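Local coordinates for protein exodeoxyribonuclease (Neisseria meningitidis, PDB 2JC5) that belongs to the AP endonuclease/exonuclease III family and probably cleaves DNA at apurinic or apyrimidinic sites in base-excision repair, probably with magnesium or manganese ions, at residues A[69-74]-A[94-99]; A[151-156]-A[216-221]. All coordinates share one frame; numbering follows the deposited sequence. Where two conformers were deposited one is given.

Contact 1 (A[69-74]-A[94-99])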
# COMPACT_ATOMS: atom_id res chain seq x y z
N VAL A 69 9.74 2.57 -0.73
CA VAL A 69 8.75 2.23 0.28
C VAL A 69 9.42 2.09 1.63
O VAL A 69 10.65 1.90 1.73
CB VAL A 69 8.01 0.90 -0.07
CG1 VAL A 69 7.24 0.99 -1.41
CG2 VAL A 69 8.98 -0.26 -0.10
N ALA A 70 8.60 2.18 2.67
CA ALA A 70 9.08 2.00 4.03
C ALA A 70 7.99 1.43 4.93
O ALA A 70 6.80 1.58 4.68
CB ALA A 70 9.61 3.31 4.62
N VAL A 71 8.45 0.79 6.01
CA VAL A 71 7.58 0.34 7.08
C VAL A 71 8.11 0.94 8.38
O VAL A 71 9.29 0.75 8.72
CB VAL A 71 7.55 -1.18 7.22
CG1 VAL A 71 6.71 -1.59 8.43
CG2 VAL A 71 6.99 -1.86 5.97
N TYR A 72 7.24 1.66 9.09
CA TYR A 72 7.57 2.25 10.39
C TYR A 72 6.75 1.54 11.45
O TYR A 72 5.57 1.27 11.24
CB TYR A 72 7.20 3.72 10.43
CG TYR A 72 7.83 4.55 9.35
CD1 TYR A 72 9.21 4.69 9.26
CD2 TYR A 72 7.05 5.25 8.45
CE1 TYR A 72 9.79 5.48 8.26
CE2 TYR A 72 7.62 6.04 7.46
CZ TYR A 72 8.99 6.16 7.37
OH TYR A 72 9.51 6.95 6.36
N SER A 73 7.37 1.23 12.58
CA SER A 73 6.67 0.47 13.60
C SER A 73 7.10 0.89 14.98
O SER A 73 8.29 1.16 15.21
CB SER A 73 6.90 -1.03 13.41
OG SER A 73 8.28 -1.37 13.44
N LYS A 74 6.15 0.94 15.91
CA LYS A 74 6.51 1.23 17.29
C LYS A 74 7.43 0.16 17.87
O LYS A 74 8.39 0.48 18.60
CB LYS A 74 5.26 1.38 18.19
CG LYS A 74 4.41 2.57 17.85
CD LYS A 74 3.31 2.82 18.89
CE LYS A 74 2.67 4.16 18.69
NZ LYS A 74 1.58 4.42 19.69
N ARG A 94 10.42 -1.18 -4.19
CA ARG A 94 8.98 -1.44 -4.21
C ARG A 94 8.45 -2.40 -3.15
O ARG A 94 7.25 -2.55 -3.06
CB ARG A 94 8.59 -1.93 -5.60
CG ARG A 94 8.80 -0.89 -6.67
CD ARG A 94 8.29 -1.34 -8.02
NE ARG A 94 8.43 -0.26 -8.99
CZ ARG A 94 7.62 0.78 -9.11
NH1 ARG A 94 6.54 0.88 -8.35
NH2 ARG A 94 7.88 1.74 -10.00
N PHE A 95 9.30 -3.00 -2.32
CA PHE A 95 8.86 -4.04 -1.38
C PHE A 95 9.72 -4.08 -0.14
O PHE A 95 10.95 -4.22 -0.24
CB PHE A 95 8.91 -5.40 -2.10
CG PHE A 95 8.49 -6.58 -1.26
CD1 PHE A 95 9.36 -7.15 -0.36
CD2 PHE A 95 7.23 -7.15 -1.42
CE1 PHE A 95 8.97 -8.26 0.42
CE2 PHE A 95 6.84 -8.26 -0.65
CZ PHE A 95 7.72 -8.81 0.26
N VAL A 96 9.07 -3.95 1.02
CA VAL A 96 9.72 -4.17 2.34
C VAL A 96 8.78 -5.01 3.17
O VAL A 96 7.57 -4.78 3.17
CB VAL A 96 10.04 -2.87 3.09
CG1 VAL A 96 10.45 -3.13 4.57
CG2 VAL A 96 11.10 -2.09 2.36
N ARG A 97 9.35 -5.98 3.87
CA ARG A 97 8.58 -6.85 4.76
C ARG A 97 9.18 -6.82 6.15
O ARG A 97 10.38 -7.01 6.31
CB ARG A 97 8.61 -8.28 4.25
CG ARG A 97 7.98 -9.29 5.19
CD ARG A 97 7.95 -10.68 4.61
NE ARG A 97 7.50 -11.65 5.61
CZ ARG A 97 7.09 -12.89 5.35
NH1 ARG A 97 7.04 -13.36 4.11
NH2 ARG A 97 6.70 -13.67 6.34
N CYS A 98 8.34 -6.60 7.15
CA CYS A 98 8.76 -6.63 8.56
C CYS A 98 7.98 -7.67 9.32
O CYS A 98 6.75 -7.73 9.23
CB CYS A 98 8.58 -5.26 9.19
SG CYS A 98 9.73 -4.04 8.56
N ASP A 99 8.70 -8.51 10.07
CA ASP A 99 8.12 -9.59 10.87
C ASP A 99 8.18 -9.27 12.36
O ASP A 99 9.19 -8.76 12.87
CB ASP A 99 8.87 -10.90 10.63
CG ASP A 99 8.84 -11.38 9.21
OD1 ASP A 99 7.97 -10.93 8.43
OD2 ASP A 99 9.72 -12.21 8.87
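Val69 to Ser73 and Phe95 to Asp99 are strands running in nearly the same direction, 17° apart, with axes that approach to 6.5 Å; at one end the CA atoms of Val69 and Arg94 come within 5.8 Å. They belong to the two different sheets of the α/β sandwich of the DNase I-like fold. The first strand pairs with 55-59 and 31-35, the second with 79-82 and 103-109, so their backbone bonding is spent within their own sheets. What joins them is an interlock of small apolar groups, a compact illustration of how two sheets seal against each other. Val69, Val71, Val96 and Cys98 all point into the interface. Val69 and Val96 pass each other in opposite senses, with Val69 CG2 3.7 Å from Val96 CG2. That methyl of Val69 sits between its own backbone N and carbonyl carbon (chi1 to CG1 -61°), which also carries it to 3.5 Å from Phe95 N. One step along, Val71 CG2 meets Val96 CG1 at 3.9 Å, so Val96 offers a different methyl to each valine of the opposing strand. Beyond it, Cys98 SG lies beside its own backbone N and rests 3.8 Å from Val71 CB. Around the seam, Ser107 meets Val69 and Val71, while His59 and His57 touch Val96 and Cys98. Arg94 covers Val69 with its backbone and turns its side chain away, forming a salt bridge with Glu92 and a hydrogen bond to the carbonyl of Tyr109, a predicted active-site residue. On the other face of the second strand, Arg97 NE donates to the syn lone pair of Asp99 OD1 at 2.9 Å and 166°, the oxygen lying close to the guanidinium plane.

Contact 2 (A[151-156]-A[216-221]). With BCN (bicine), chain C.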
# COMPACT_ATOMS: atom_id res chain seq x y z
N ASN A 151 -2.25 -0.07 -7.57
CA ASN A 151 -2.43 0.55 -8.90
C ASN A 151 -3.46 -0.19 -9.76
O ASN A 151 -3.46 -0.07 -10.99
CB ASN A 151 -1.07 0.70 -9.61
CG ASN A 151 -0.41 2.05 -9.36
OD1 ASN A 151 0.80 2.13 -9.09
ND2 ASN A 151 -1.18 3.10 -9.44
N ILE A 152 -4.40 -0.87 -9.10
CA ILE A 152 -5.49 -1.56 -9.81
C ILE A 152 -6.77 -1.37 -8.99
O ILE A 152 -6.75 -1.61 -7.79
CB ILE A 152 -5.23 -3.06 -9.96
CG1 ILE A 152 -3.95 -3.33 -10.76
CG2 ILE A 152 -6.42 -3.74 -10.64
CD1 ILE A 152 -3.46 -4.77 -10.61
N ALA A 153 -7.84 -0.92 -9.64
CA ALA A 153 -9.19 -0.92 -9.09
C ALA A 153 -9.87 -2.21 -9.55
O ALA A 153 -9.80 -2.56 -10.73
CB ALA A 153 -9.98 0.31 -9.55
N HIS A 154 -10.57 -2.88 -8.64
CA HIS A 154 -11.04 -4.23 -8.92
C HIS A 154 -12.37 -4.28 -9.69
O HIS A 154 -12.45 -4.93 -10.74
CB HIS A 154 -11.13 -5.00 -7.60
CG HIS A 154 -11.51 -6.44 -7.74
ND1 HIS A 154 -12.04 -7.15 -6.68
CD2 HIS A 154 -11.51 -7.28 -8.80
CE1 HIS A 154 -12.31 -8.38 -7.09
NE2 HIS A 154 -12.00 -8.49 -8.37
N GLN A 155 -13.38 -3.58 -9.18
CA GLN A 155 -14.76 -3.66 -9.68
C GLN A 155 -15.28 -2.27 -9.98
O GLN A 155 -14.65 -1.29 -9.62
CB GLN A 155 -15.65 -4.29 -8.60
CG GLN A 155 -15.22 -5.66 -8.13
CD GLN A 155 -16.25 -6.31 -7.24
OE1 GLN A 155 -16.33 -6.02 -6.04
NE2 GLN A 155 -17.08 -7.16 -7.82
N ASN A 156 -16.46 -2.18 -10.59
CA ASN A 156 -17.03 -0.88 -10.94
C ASN A 156 -17.17 0.04 -9.73
O ASN A 156 -16.93 1.25 -9.83
CB ASN A 156 -18.40 -1.04 -11.61
CG ASN A 156 -18.33 -1.69 -12.96
OD1 ASN A 156 -17.28 -1.83 -13.55
ND2 ASN A 156 -19.49 -2.08 -13.48
N VAL A 216 -13.54 12.33 -8.26
CA VAL A 216 -13.18 11.44 -9.37
C VAL A 216 -12.10 10.50 -8.86
O VAL A 216 -10.92 10.62 -9.18
CB VAL A 216 -12.72 12.24 -10.62
CG1 VAL A 216 -12.58 11.30 -11.80
CG2 VAL A 216 -13.74 13.34 -10.94
N GLY A 217 -12.51 9.59 -7.99
CA GLY A 217 -11.59 8.77 -7.25
C GLY A 217 -11.48 7.34 -7.72
O GLY A 217 -12.32 6.83 -8.48
N TRP A 218 -10.41 6.70 -7.25
CA TRP A 218 -10.18 5.30 -7.47
C TRP A 218 -9.75 4.68 -6.16
O TRP A 218 -8.98 5.29 -5.41
CB TRP A 218 -9.02 5.07 -8.44
CG TRP A 218 -9.11 5.64 -9.82
CD1 TRP A 218 -9.36 6.93 -10.18
CD2 TRP A 218 -8.81 4.93 -11.03
NE1 TRP A 218 -9.30 7.06 -11.55
CE2 TRP A 218 -8.95 5.85 -12.09
CE3 TRP A 218 -8.47 3.60 -11.32
CZ2 TRP A 218 -8.75 5.48 -13.42
CZ3 TRP A 218 -8.25 3.24 -12.62
CH2 TRP A 218 -8.40 4.17 -13.66
N ARG A 219 -10.19 3.45 -5.89
CA ARG A 219 -9.66 2.68 -4.76
C ARG A 219 -8.55 1.77 -5.29
O ARG A 219 -8.81 0.69 -5.85
CB ARG A 219 -10.75 1.86 -4.08
CG ARG A 219 -10.25 1.21 -2.80
CD ARG A 219 -11.37 0.54 -2.08
NE ARG A 219 -11.81 -0.66 -2.76
CZ ARG A 219 -11.40 -1.89 -2.48
NH1 ARG A 219 -10.52 -2.11 -1.50
NH2 ARG A 219 -11.90 -2.91 -3.17
N ILE A 220 -7.32 2.24 -5.18
CA ILE A 220 -6.15 1.50 -5.65
C ILE A 220 -5.18 1.11 -4.52
O ILE A 220 -4.19 0.43 -4.79
CB ILE A 220 -5.42 2.24 -6.79
CG1 ILE A 220 -4.99 3.64 -6.36
CG2 ILE A 220 -6.31 2.27 -8.04
CD1 ILE A 220 -4.10 4.37 -7.39
N ASP A 221 -5.47 1.55 -3.30
CA ASP A 221 -4.69 1.20 -2.11
C ASP A 221 -5.47 0.16 -1.34
O ASP A 221 -6.70 0.25 -1.24
CB ASP A 221 -4.44 2.44 -1.27
CG ASP A 221 -3.64 3.49 -2.01
OD1 ASP A 221 -2.39 3.42 -1.99
OD2 ASP A 221 -4.25 4.40 -2.63
N1 BCN C . -3.20 4.88 -12.38
C1 BCN C . -2.78 3.46 -12.34
C2 BCN C . -1.67 3.14 -13.32
O21 BCN C . -1.17 1.98 -13.29
O22 BCN C . -1.30 4.03 -14.10
C3 BCN C . -2.79 5.63 -11.18
C4 BCN C . -1.42 6.24 -11.42
O4 BCN C . -1.36 7.01 -12.64
C5 BCN C . -4.68 5.00 -12.61
C6 BCN C . -5.01 6.28 -13.36
O6 BCN C . -4.05 6.56 -14.38
O HOH W 1 -10.34 -1.68 -5.88
O HOH W 2 -14.34 -4.35 -4.86
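Asn151 and Trp218 line the bicine pocket beside the predicted catalytic site, and Ile220, Ala153 and Asn151 carry the contact between their segments. Asn151 is the predicted transition-state stabiliser; its backbone N donates a weak, bent hydrogen bond (3.4 Å, 136°) to Ile220 O. The CG2 branch of Ile220, beside its own backbone N, presses on the peptide of Ile152, with Ile220 CG2 3.8 Å from Ile152 C. Ala153 CB approaches Trp218 CE3 obliquely at 4.0 Å, and a face of the same indole receives the ligand: bicine C6 is 3.8 Å from Trp218 CZ2, and the ring also meets Trp204 edge-to-face. A water bridges the two backbones, accepting from His154 N at 3.0 Å and donating to Arg219 O at 2.8 Å. The guanidinium of Arg219 forms salt bridges with Asp158 and Asp190, while Asp221 OD2, of a residue predicted to be important for catalysis, is hydrogen-bonded to His247 ND1 and Thr203 OG1. Residues 151-156 lie in the loop between strand 143-147 and helix 173-184, on which Ile152 and His154 rest through Ile179; residues 216-221 begin the broken strand 217-225, which pairs antiparallel with 143-147, 189-190 and 204-205.

How the contacts relate
Contact 1 closes before contact 2 opens along the chain, and their centres, about 23 Å apart, lie on opposite sides of the chain's centre. Both reach the same mixed sheet, contact 1 through strand 95-100 and contact 2 through strand 217-225, with 103-109 and 143-147 linking the two. Contact 1 joins this sheet to the facing one in the buried interior, whereas contact 2 holds the loop 151-156 against the start of strand 217-225 beside the bicine pocket. They draw nearest, about 6 Å between closest atoms, where the side chain of Arg94 reaches toward Asn151. In this protein, then, contact 1 packs the sheets together, and contact 2 places Asn151 and Asp221, predicted functional residues, near the pocket.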